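Local coordinates for protein pectinesterase A (Erwinia chrysanthemi, PDB 2NTP) that hydrolyses the methyl esters of galacturonosyl units in pectin, releasing methanol, a reaction thought to begin the maceration and soft-rotting of plant tissue, at residues P210-N215 with D298-E303; W245-T250 with P259-Q264; F251-Y256 with K285-N290. All blocks are in the same frame, centred on the assembly; numbering follows the deposited sequence.

Interaction 1. Residues P210-N215 with D298-E303; sequences PSTNIN and DSRFFE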
loop_
_atom_site.group_PDB
_atom_site.type_symbol
_atom_site.label_atom_id
_atom_site.label_comp_id
_atom_site.label_asym_id
_atom_site.label_seq_id
_atom_site.Cartn_x
_atom_site.Cartn_y
_atom_site.Cartn_z
ATOM N N PRO A 210 -6.330 7.672 3.078
ATOM C CA PRO A 210 -7.057 7.725 1.810
ATOM C C PRO A 210 -7.192 9.152 1.288
ATOM O O PRO A 210 -7.359 10.093 2.076
ATOM C CB PRO A 210 -8.428 7.156 2.176
ATOM C CG PRO A 210 -8.609 7.540 3.609
ATOM C CD PRO A 210 -7.235 7.418 4.219
ATOM N N SER A 211 -7.092 9.294 -0.032
ATOM C CA SER A 211 -7.270 10.579 -0.713
ATOM C C SER A 211 -8.421 10.497 -1.713
ATOM O O SER A 211 -8.491 11.279 -2.670
ATOM C CB SER A 211 -5.983 10.966 -1.426
ATOM O OG SER A 211 -5.549 9.909 -2.267
ATOM N N THR A 212 -9.323 9.553 -1.462
ATOM C CA THR A 212 -10.445 9.239 -2.341
ATOM C C THR A 212 -11.218 10.510 -2.691
ATOM O O THR A 212 -11.635 11.236 -1.793
ATOM C CB THR A 212 -11.432 8.270 -1.641
ATOM O OG1 THR A 212 -10.722 7.384 -0.762
ATOM C CG2 THR A 212 -12.231 7.463 -2.666
ATOM N N ASN A 213 -11.400 10.777 -3.983
ATOM C CA ASN A 213 -12.235 11.907 -4.400
ATOM C C ASN A 213 -13.659 11.736 -3.872
ATOM O O ASN A 213 -14.190 10.627 -3.853
ATOM C CB ASN A 213 -12.254 12.049 -5.921
ATOM C CG ASN A 213 -13.095 13.230 -6.387
ATOM O OD1 ASN A 213 -14.250 13.061 -6.781
ATOM N ND2 ASN A 213 -12.529 14.432 -6.322
ATOM N N ILE A 214 -14.275 12.841 -3.452
ATOM C CA ILE A 214 -15.611 12.803 -2.850
ATOM C C ILE A 214 -16.674 12.142 -3.747
ATOM O O ILE A 214 -17.619 11.534 -3.242
ATOM C CB ILE A 214 -16.067 14.221 -2.374
ATOM C CG1 ILE A 214 -17.348 14.149 -1.526
ATOM C CG2 ILE A 214 -16.206 15.182 -3.560
ATOM C CD1 ILE A 214 -17.227 13.276 -0.258
ATOM N N ASN A 215 -16.491 12.235 -5.064
ATOM C CA ASN A 215 -17.443 11.671 -6.029
ATOM C C ASN A 215 -17.209 10.196 -6.352
ATOM O O ASN A 215 -18.007 9.574 -7.058
ATOM C CB ASN A 215 -17.454 12.497 -7.319
ATOM C CG ASN A 215 -17.949 13.912 -7.102
ATOM O OD1 ASN A 215 -18.946 14.137 -6.416
ATOM N ND2 ASN A 215 -17.252 14.876 -7.692
ATOM N N ASP A 298 -15.061 14.743 9.323
ATOM C CA ASP A 298 -15.447 15.263 8.012
ATOM C C ASP A 298 -15.083 14.307 6.878
ATOM O O ASP A 298 -15.330 14.599 5.704
ATOM C CB ASP A 298 -14.788 16.622 7.770
ATOM C CG ASP A 298 -15.198 17.665 8.796
ATOM O OD1 ASP A 298 -16.379 17.681 9.200
ATOM O OD2 ASP A 298 -14.333 18.474 9.191
ATOM N N SER A 299 -14.487 13.172 7.237
ATOM C CA SER A 299 -14.017 12.189 6.266
ATOM C C SER A 299 -14.887 10.931 6.314
ATOM O O SER A 299 -15.700 10.772 7.228
ATOM C CB SER A 299 -12.552 11.844 6.543
ATOM O OG SER A 299 -11.776 13.029 6.634
ATOM N N ARG A 300 -14.712 10.042 5.338
ATOM C CA ARG A 300 -15.560 8.852 5.217
ATOM C C ARG A 300 -14.911 7.662 5.919
ATOM O O ARG A 300 -14.447 6.710 5.283
ATOM C CB ARG A 300 -15.889 8.552 3.749
ATOM C CG ARG A 300 -16.729 9.633 3.076
ATOM C CD ARG A 300 -16.952 9.341 1.605
ATOM N NE ARG A 300 -15.777 9.641 0.788
ATOM C CZ ARG A 300 -15.674 9.362 -0.509
ATOM N NH1 ARG A 300 -16.670 8.755 -1.147
ATOM N NH2 ARG A 300 -14.573 9.676 -1.170
ATOM N N PHE A 301 -14.881 7.749 7.247
ATOM C CA PHE A 301 -14.205 6.776 8.100
ATOM C C PHE A 301 -15.230 5.970 8.895
ATOM O O PHE A 301 -15.920 6.521 9.765
ATOM C CB PHE A 301 -13.278 7.501 9.083
ATOM C CG PHE A 301 -12.059 8.149 8.457
ATOM C CD1 PHE A 301 -11.642 7.843 7.165
ATOM C CD2 PHE A 301 -11.293 9.041 9.210
ATOM C CE1 PHE A 301 -10.498 8.442 6.621
ATOM C CE2 PHE A 301 -10.143 9.638 8.678
ATOM C CZ PHE A 301 -9.748 9.337 7.380
ATOM N N PHE A 302 -15.331 4.671 8.603
ATOM C CA PHE A 302 -16.355 3.826 9.232
ATOM C C PHE A 302 -15.858 2.439 9.604
ATOM O O PHE A 302 -14.904 1.931 9.018
ATOM C CB PHE A 302 -17.572 3.671 8.315
ATOM C CG PHE A 302 -18.210 4.970 7.915
ATOM C CD1 PHE A 302 -19.097 5.618 8.773
ATOM C CD2 PHE A 302 -17.933 5.542 6.678
ATOM C CE1 PHE A 302 -19.692 6.826 8.402
ATOM C CE2 PHE A 302 -18.521 6.751 6.301
ATOM C CZ PHE A 302 -19.402 7.390 7.167
ATOM N N GLU A 303 -16.539 1.830 10.575
ATOM C CA GLU A 303 -16.308 0.444 10.953
ATOM C C GLU A 303 -17.619 -0.333 10.974
ATOM O O GLU A 303 -18.700 0.244 11.118
ATOM C CB GLU A 303 -15.667 0.354 12.335
ATOM C CG GLU A 303 -14.219 0.780 12.391
ATOM C CD GLU A 303 -13.736 0.905 13.815
ATOM O OE1 GLU A 303 -13.854 2.007 14.383
ATOM O OE2 GLU A 303 -13.265 -0.108 14.371
#
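R300 reaches from the start of strand 300-304 to the loop that follows strand 205-210. Its CB sets out toward that loop, with CG anti to the carbonyl carbon (chi1 -65°); the chain runs straight through CD and then bends at chi3 (-77°), which turns the guanidinium onto the loop backbone. CD1 of I214 packs over one face of the guanidinium, toward its rim. NH1 bonds to Q216 O, just past the loop segment, and I214 O comes within 3.6 Å of NH1 without a hydrogen bond. NH2 gives N213 O a bent bond (2.9 Å, 134°), the oxygen tilted from the guanidinium plane, and T212 O a weak one at 3.4 Å; it also bonds to I262 O. One cation thus gathers several backbone carbonyls where the loop leaves the right-handed parallel beta-helix of the pectinesterase family, whose edge strand is 300-304. T212 crosses the arginine at about a right angle, with CB 3.5 Å from R300 NH2, while its OG1 bonds to the backbone N of Q264. Next along the strand, F301 meets P210 CG at its ring edge, CE1 lying 3.7 Å from that carbon, and S299 CB lies over one ring face.

Interaction 2. Residues W245-T250 with P259-Q264; sequences WHPTTT and PNAIGQ. With ADA (alpha-D-galactopyranuronic acid), chain C; ADA (alpha-D-galactopyranuronic acid), chain B.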
loop_
_atom_site.group_PDB
_atom_site.type_symbol
_atom_site.label_atom_id
_atom_site.label_comp_id
_atom_site.label_asym_id
_atom_site.label_seq_id
_atom_site.Cartn_x
_atom_site.Cartn_y
_atom_site.Cartn_z
ATOM N N TRP A 245 -5.823 12.126 3.855
ATOM C CA TRP A 245 -4.804 12.703 2.987
ATOM C C TRP A 245 -5.434 13.532 1.876
ATOM O O TRP A 245 -6.178 13.014 1.043
ATOM C CB TRP A 245 -3.893 11.617 2.402
ATOM C CG TRP A 245 -2.770 12.170 1.575
ATOM C CD1 TRP A 245 -2.039 13.298 1.832
ATOM C CD2 TRP A 245 -2.231 11.607 0.371
ATOM N NE1 TRP A 245 -1.091 13.481 0.854
ATOM C CE2 TRP A 245 -1.188 12.461 -0.058
ATOM C CE3 TRP A 245 -2.538 10.472 -0.396
ATOM C CZ2 TRP A 245 -0.438 12.210 -1.216
ATOM C CZ3 TRP A 245 -1.800 10.225 -1.554
ATOM C CH2 TRP A 245 -0.757 11.092 -1.951
ATOM N N HIS A 246 -5.136 14.826 1.890
ATOM C CA HIS A 246 -5.547 15.732 0.826
ATOM C C HIS A 246 -4.290 16.128 0.062
ATOM O O HIS A 246 -3.602 17.067 0.459
ATOM C CB HIS A 246 -6.239 16.963 1.428
ATOM C CG HIS A 246 -7.569 16.664 2.053
ATOM N ND1 HIS A 246 -8.753 17.174 1.561
ATOM C CD2 HIS A 246 -7.904 15.896 3.119
ATOM C CE1 HIS A 246 -9.758 16.743 2.303
ATOM N NE2 HIS A 246 -9.271 15.964 3.254
ATOM N N PRO A 247 -3.963 15.389 -1.022
ATOM C CA PRO A 247 -2.663 15.536 -1.673
ATOM C C PRO A 247 -2.447 16.934 -2.225
ATOM O O PRO A 247 -3.394 17.562 -2.707
ATOM C CB PRO A 247 -2.725 14.525 -2.825
ATOM C CG PRO A 247 -3.761 13.554 -2.433
ATOM C CD PRO A 247 -4.788 14.375 -1.703
ATOM N N THR A 248 -1.212 17.418 -2.119
ATOM C CA THR A 248 -0.818 18.631 -2.827
ATOM C C THR A 248 -1.066 18.371 -4.307
ATOM O O THR A 248 -0.585 17.373 -4.869
ATOM C CB THR A 248 0.647 18.983 -2.562
ATOM O OG1 THR A 248 0.844 19.143 -1.152
ATOM C CG2 THR A 248 1.037 20.272 -3.278
ATOM N N THR A 249 -1.844 19.261 -4.918
ATOM C CA THR A 249 -2.352 19.077 -6.271
ATOM C C THR A 249 -2.282 20.411 -7.008
ATOM O O THR A 249 -2.548 21.453 -6.419
ATOM C CB THR A 249 -3.810 18.558 -6.231
ATOM O OG1 THR A 249 -3.855 17.311 -5.513
ATOM C CG2 THR A 249 -4.374 18.342 -7.633
ATOM N N THR A 250 -1.897 20.370 -8.284
ATOM C CA THR A 250 -1.866 21.580 -9.114
ATOM C C THR A 250 -3.253 21.895 -9.671
ATOM O O THR A 250 -3.848 21.087 -10.404
ATOM C CB THR A 250 -0.819 21.484 -10.253
ATOM O OG1 THR A 250 0.499 21.420 -9.687
ATOM C CG2 THR A 250 -0.899 22.707 -11.177
ATOM N N PRO A 259 -9.034 20.037 -1.878
ATOM C CA PRO A 259 -10.177 20.087 -0.949
ATOM C C PRO A 259 -11.159 18.923 -1.123
ATOM O O PRO A 259 -11.843 18.541 -0.167
ATOM C CB PRO A 259 -10.875 21.412 -1.300
ATOM C CG PRO A 259 -9.902 22.171 -2.136
ATOM C CD PRO A 259 -9.037 21.169 -2.823
ATOM N N ASN A 260 -11.216 18.365 -2.328
ATOM C CA ASN A 260 -12.203 17.348 -2.670
ATOM C C ASN A 260 -11.725 15.910 -2.493
ATOM O O ASN A 260 -12.463 14.962 -2.783
ATOM C CB ASN A 260 -12.715 17.557 -4.096
ATOM C CG ASN A 260 -13.436 18.877 -4.262
ATOM O OD1 ASN A 260 -14.342 19.207 -3.493
ATOM N ND2 ASN A 260 -13.034 19.642 -5.268
ATOM N N ALA A 261 -10.489 15.758 -2.022
ATOM C CA ALA A 261 -9.952 14.453 -1.672
ATOM C C ALA A 261 -10.390 14.126 -0.246
ATOM O O ALA A 261 -9.636 14.303 0.713
ATOM C CB ALA A 261 -8.439 14.455 -1.798
ATOM N N ILE A 262 -11.638 13.686 -0.123
ATOM C CA ILE A 262 -12.248 13.386 1.169
ATOM C C ILE A 262 -12.277 11.867 1.296
ATOM O O ILE A 262 -13.232 11.193 0.887
ATOM C CB ILE A 262 -13.645 14.049 1.311
ATOM C CG1 ILE A 262 -13.505 15.580 1.300
ATOM C CG2 ILE A 262 -14.340 13.604 2.594
ATOM C CD1 ILE A 262 -14.758 16.319 0.869
ATOM N N GLY A 263 -11.192 11.341 1.856
ATOM C CA GLY A 263 -10.888 9.916 1.779
ATOM C C GLY A 263 -11.868 9.003 2.479
ATOM O O GLY A 263 -12.524 9.402 3.443
ATOM N N GLN A 264 -11.964 7.777 1.970
ATOM C CA GLN A 264 -12.776 6.738 2.587
ATOM C C GLN A 264 -11.907 5.573 3.038
ATOM O O GLN A 264 -11.118 5.047 2.255
ATOM C CB GLN A 264 -13.854 6.230 1.619
ATOM C CG GLN A 264 -14.711 5.094 2.192
ATOM C CD GLN A 264 -15.543 4.400 1.132
ATOM O OE1 GLN A 264 -15.083 3.465 0.473
ATOM N NE2 GLN A 264 -16.784 4.857 0.965
HETATM C C1 ADA C . 2.310 12.543 1.230
HETATM C C2 ADA C . 3.281 12.015 0.167
HETATM C C3 ADA C . 4.243 13.124 -0.245
HETATM C C4 ADA C . 3.467 14.356 -0.712
HETATM C C5 ADA C . 2.512 14.813 0.393
HETATM C C6 ADA C . 1.701 15.989 -0.064
HETATM O O2 ADA C . 4.033 10.905 0.673
HETATM O O3 ADA C . 5.143 12.662 -1.261
HETATM O O4 ADA C . 2.705 14.061 -1.890
HETATM O O5 ADA C . 1.641 13.736 0.786
HETATM O O6B ADA C . 0.451 15.897 -0.062
HETATM O O6A ADA C . 2.316 17.020 -0.430
HETATM C C1 ADA B . 2.926 14.802 -3.106
HETATM C C2 ADA B . 1.708 14.757 -4.030
HETATM C C3 ADA B . 1.487 13.343 -4.573
HETATM C C4 ADA B . 2.770 12.787 -5.200
HETATM C C5 ADA B . 3.917 12.890 -4.194
HETATM C C6 ADA B . 5.218 12.403 -4.774
HETATM O O2 ADA B . 0.563 15.182 -3.287
HETATM O O3 ADA B . 0.400 13.328 -5.513
HETATM O O4 ADA B . 3.131 13.536 -6.369
HETATM O O5 ADA B . 4.069 14.253 -3.770
HETATM O O6B ADA B . 5.233 11.337 -5.427
HETATM O O6A ADA B . 6.242 13.087 -4.572
#
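Two consecutive ring residues divide the work of W245-T250: W245 serves the bound oligogalacturonate through NE1, at the edge of its indole, and H246 meets the loop P259-Q264. NE1 of W245 gives a hydrogen bond to the carboxylate O6B of the chain C galacturonate, 3.0 Å away, and a weak one to the ring oxygen O5. O6B is gripped a second time by the backbone N of T248, at 3.1 Å and nearly straight (166°), and the other carboxylate oxygen, O6A, is bonded to T248 OG1 at 2.7 Å. The O2 hydroxyl of the chain B galacturonate donates to T248 O. W245 and T248 are established substrate-binding residues, and W245 lies about 6 Å, side chain to side chain, from the nucleophile D175.

Behind this first shell, P247 CG rests 3.5 Å above the centre of the indole, while its CB meets the chain B O2. The indole itself swings out with CG anti to the backbone N (chi1 -176°), away from P259-Q264. On the protein side, A261, the central residue of an inverse gamma turn, packs its CB against P247 CD at 3.7 Å. The same residue places its O over one face of the H246 imidazole, 2.9 Å from CE1, with no hydrogen bond. P259 O lies at the ring's edge, and F294 stacks on the ring.

No hydrogen bond joins the two segments; A261 meets H246 and P247 by packing, and neighbouring D258 bonds H246 ND1 and the P247 backbone. The sugar carboxylate, by contrast, is met by three donor groups on W245 and T248, consistent with recognition of an acidic sugar through directed hydrogen bonds.

Interaction 3. Residues F251-Y256 with K285-N290; sequences FSDGRY and KDKNGN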
loop_
_atom_site.group_PDB
_atom_site.type_symbol
_atom_site.label_atom_id
_atom_site.label_comp_id
_atom_site.label_asym_id
_atom_site.label_seq_id
_atom_site.Cartn_x
_atom_site.Cartn_y
_atom_site.Cartn_z
ATOM N N PHE A 251 -3.758 23.067 -9.290
ATOM C CA PHE A 251 -5.018 23.609 -9.781
ATOM C C PHE A 251 -4.727 24.865 -10.584
ATOM O O PHE A 251 -3.582 25.336 -10.610
ATOM C CB PHE A 251 -5.947 23.945 -8.613
ATOM C CG PHE A 251 -6.321 22.756 -7.786
ATOM C CD1 PHE A 251 -7.263 21.843 -8.246
ATOM C CD2 PHE A 251 -5.727 22.545 -6.547
ATOM C CE1 PHE A 251 -7.606 20.730 -7.482
ATOM C CE2 PHE A 251 -6.066 21.442 -5.773
ATOM C CZ PHE A 251 -7.007 20.533 -6.242
ATOM N N SER A 252 -5.762 25.400 -11.226
ATOM C CA SER A 252 -5.651 26.645 -11.976
ATOM C C SER A 252 -5.196 27.816 -11.097
ATOM O O SER A 252 -4.492 28.705 -11.581
ATOM C CB SER A 252 -6.976 26.965 -12.667
ATOM O OG SER A 252 -8.030 27.062 -11.727
ATOM N N ASP A 253 -5.575 27.793 -9.817
ATOM C CA ASP A 253 -5.231 28.870 -8.874
ATOM C C ASP A 253 -4.105 28.492 -7.900
ATOM O O ASP A 253 -3.988 29.054 -6.815
ATOM C CB ASP A 253 -6.477 29.361 -8.121
ATOM C CG ASP A 253 -7.027 28.329 -7.153
ATOM O OD1 ASP A 253 -6.881 27.116 -7.436
ATOM O OD2 ASP A 253 -7.607 28.739 -6.130
ATOM N N GLY A 254 -3.275 27.535 -8.301
ATOM C CA GLY A 254 -2.080 27.208 -7.538
ATOM C C GLY A 254 -1.970 25.753 -7.130
ATOM O O GLY A 254 -2.806 24.917 -7.490
ATOM N N ARG A 255 -0.928 25.460 -6.363
ATOM C CA ARG A 255 -0.650 24.101 -5.926
ATOM C C ARG A 255 -0.821 23.986 -4.408
ATOM O O ARG A 255 -0.081 24.615 -3.639
ATOM C CB ARG A 255 0.761 23.712 -6.360
ATOM C CG ARG A 255 1.102 22.285 -6.095
ATOM C CD ARG A 255 2.360 21.880 -6.820
ATOM N NE ARG A 255 2.807 20.568 -6.364
ATOM C CZ ARG A 255 2.303 19.410 -6.779
ATOM N NH1 ARG A 255 1.323 19.373 -7.679
ATOM N NH2 ARG A 255 2.785 18.277 -6.288
ATOM N N TYR A 256 -1.793 23.179 -3.988
ATOM C CA TYR A 256 -2.174 23.078 -2.574
ATOM C C TYR A 256 -2.982 21.807 -2.299
ATOM O O TYR A 256 -3.304 21.063 -3.226
ATOM C CB TYR A 256 -2.966 24.325 -2.146
ATOM C CG TYR A 256 -4.150 24.650 -3.035
ATOM C CD1 TYR A 256 -5.411 24.115 -2.768
ATOM C CD2 TYR A 256 -4.016 25.502 -4.137
ATOM C CE1 TYR A 256 -6.506 24.404 -3.572
ATOM C CE2 TYR A 256 -5.111 25.800 -4.954
ATOM C CZ TYR A 256 -6.352 25.245 -4.664
ATOM O OH TYR A 256 -7.435 25.522 -5.459
ATOM N N LYS A 285 -1.257 22.172 3.266
ATOM C CA LYS A 285 -1.172 23.608 2.992
ATOM C C LYS A 285 -2.323 24.023 2.089
ATOM O O LYS A 285 -2.617 23.351 1.094
ATOM C CB LYS A 285 0.164 23.960 2.328
ATOM C CG LYS A 285 1.409 23.671 3.157
ATOM C CD LYS A 285 1.563 24.643 4.315
ATOM C CE LYS A 285 2.919 24.494 4.993
ATOM N NZ LYS A 285 3.999 25.253 4.290
ATOM N N ASP A 286 -2.983 25.124 2.437
ATOM C CA ASP A 286 -4.121 25.593 1.649
ATOM C C ASP A 286 -3.677 26.512 0.498
ATOM O O ASP A 286 -2.475 26.714 0.280
ATOM C CB ASP A 286 -5.203 26.228 2.550
ATOM C CG ASP A 286 -4.790 27.574 3.147
ATOM O OD1 ASP A 286 -3.819 28.204 2.671
ATOM O OD2 ASP A 286 -5.474 28.019 4.091
ATOM N N LYS A 287 -4.648 27.066 -0.224
ATOM C CA LYS A 287 -4.373 27.876 -1.413
ATOM C C LYS A 287 -3.615 29.166 -1.108
ATOM O O LYS A 287 -3.102 29.806 -2.029
ATOM C CB LYS A 287 -5.671 28.195 -2.166
ATOM C CG LYS A 287 -6.670 29.032 -1.378
ATOM C CD LYS A 287 -7.910 29.364 -2.193
ATOM C CE LYS A 287 -8.919 30.110 -1.332
ATOM N NZ LYS A 287 -10.078 30.626 -2.115
ATOM N N ASN A 288 -3.555 29.533 0.170
ATOM C CA ASN A 288 -2.878 30.756 0.612
ATOM C C ASN A 288 -1.503 30.461 1.201
ATOM O O ASN A 288 -0.737 31.373 1.528
ATOM C CB ASN A 288 -3.752 31.508 1.623
ATOM C CG ASN A 288 -5.141 31.775 1.100
ATOM O OD1 ASN A 288 -5.299 32.275 -0.025
ATOM N ND2 ASN A 288 -6.156 31.444 1.893
ATOM N N GLY A 289 -1.185 29.175 1.320
ATOM C CA GLY A 289 0.065 28.758 1.935
ATOM C C GLY A 289 -0.017 28.529 3.434
ATOM O O GLY A 289 1.006 28.269 4.065
ATOM N N ASN A 290 -1.217 28.629 4.002
ATOM C CA ASN A 290 -1.420 28.425 5.441
ATOM C C ASN A 290 -1.658 26.959 5.770
ATOM O O ASN A 290 -2.161 26.200 4.940
ATOM C CB ASN A 290 -2.598 29.255 5.961
ATOM C CG ASN A 290 -2.326 30.745 5.925
ATOM O OD1 ASN A 290 -2.851 31.459 5.069
ATOM N ND2 ASN A 290 -1.512 31.226 6.860
HETATM O O HOH W 1 -2.336 28.805 -4.608
HETATM O O HOH W 2 0.214 26.096 -0.725
#
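Y256 and K287 carry the close part of this surface contact, which joins hairpin 248-257 to the turn at 285-290 beside the sugar cleft; R255 of the hairpin touches the bound methyl galacturonate. The tyrosine CG takes the crowded position between the backbone N and the carbonyl carbon (chi1 52°), and the ring lies alongside K287, both side chains pointing the same way. K287 CB stands over the ring centre, 3.7 Å from the centroid and 11° off the normal, a CH-pi contact; F251 CD2 covers the opposite face near the rim. Y256 CB also touches the carbonyl oxygens of K285 and D286, at 3.4 Å each. At the tip, Y256 OH donates to D253 OD1 at 2.6 Å, on the syn lone pair, which ties the ring to the type I turn F251-G254.

Away from the ring the packing loosens. K287 CD passes 4.0 Å from D253 OD2, and NZ stays 5.1 Å from that oxygen. Two waters span the backbones: one donates to D253 O and K287 O, the other to D286 O and R255 O. Backbone bonds close the type I turn D286-G289, and D286 OD1 reinforces it, met from above its carboxylate plane by N288 N, an Asx turn, and N290 N.

Without a direct hydrogen bond between the segments, an aromatic face and bridging water join them; the opposite charges of D253 and K287 would probably add only a modest attraction.

Interactions 1 and 2 are partly buried and touch: besides the arginine of interaction 1, I214 N bonds to the 259-264 loop of interaction 2, at N260 O, 2.9 Å away. Interaction 3 is a surface contact about 12 Å from interaction 2, centre to centre, yet it continues the same hairpin, with T249 N bonded to Y256 O and R255 NH1 to T250 OG1. The chemistry differs with place: a cation on backbone carbonyls at the edge strand of the beta-helix, proline and ring packing behind a sugar site, and, further outward, a CH-pi face with water bridges. Interactions 1 and 3 do not touch, their nearest atoms lying about 8 Å apart.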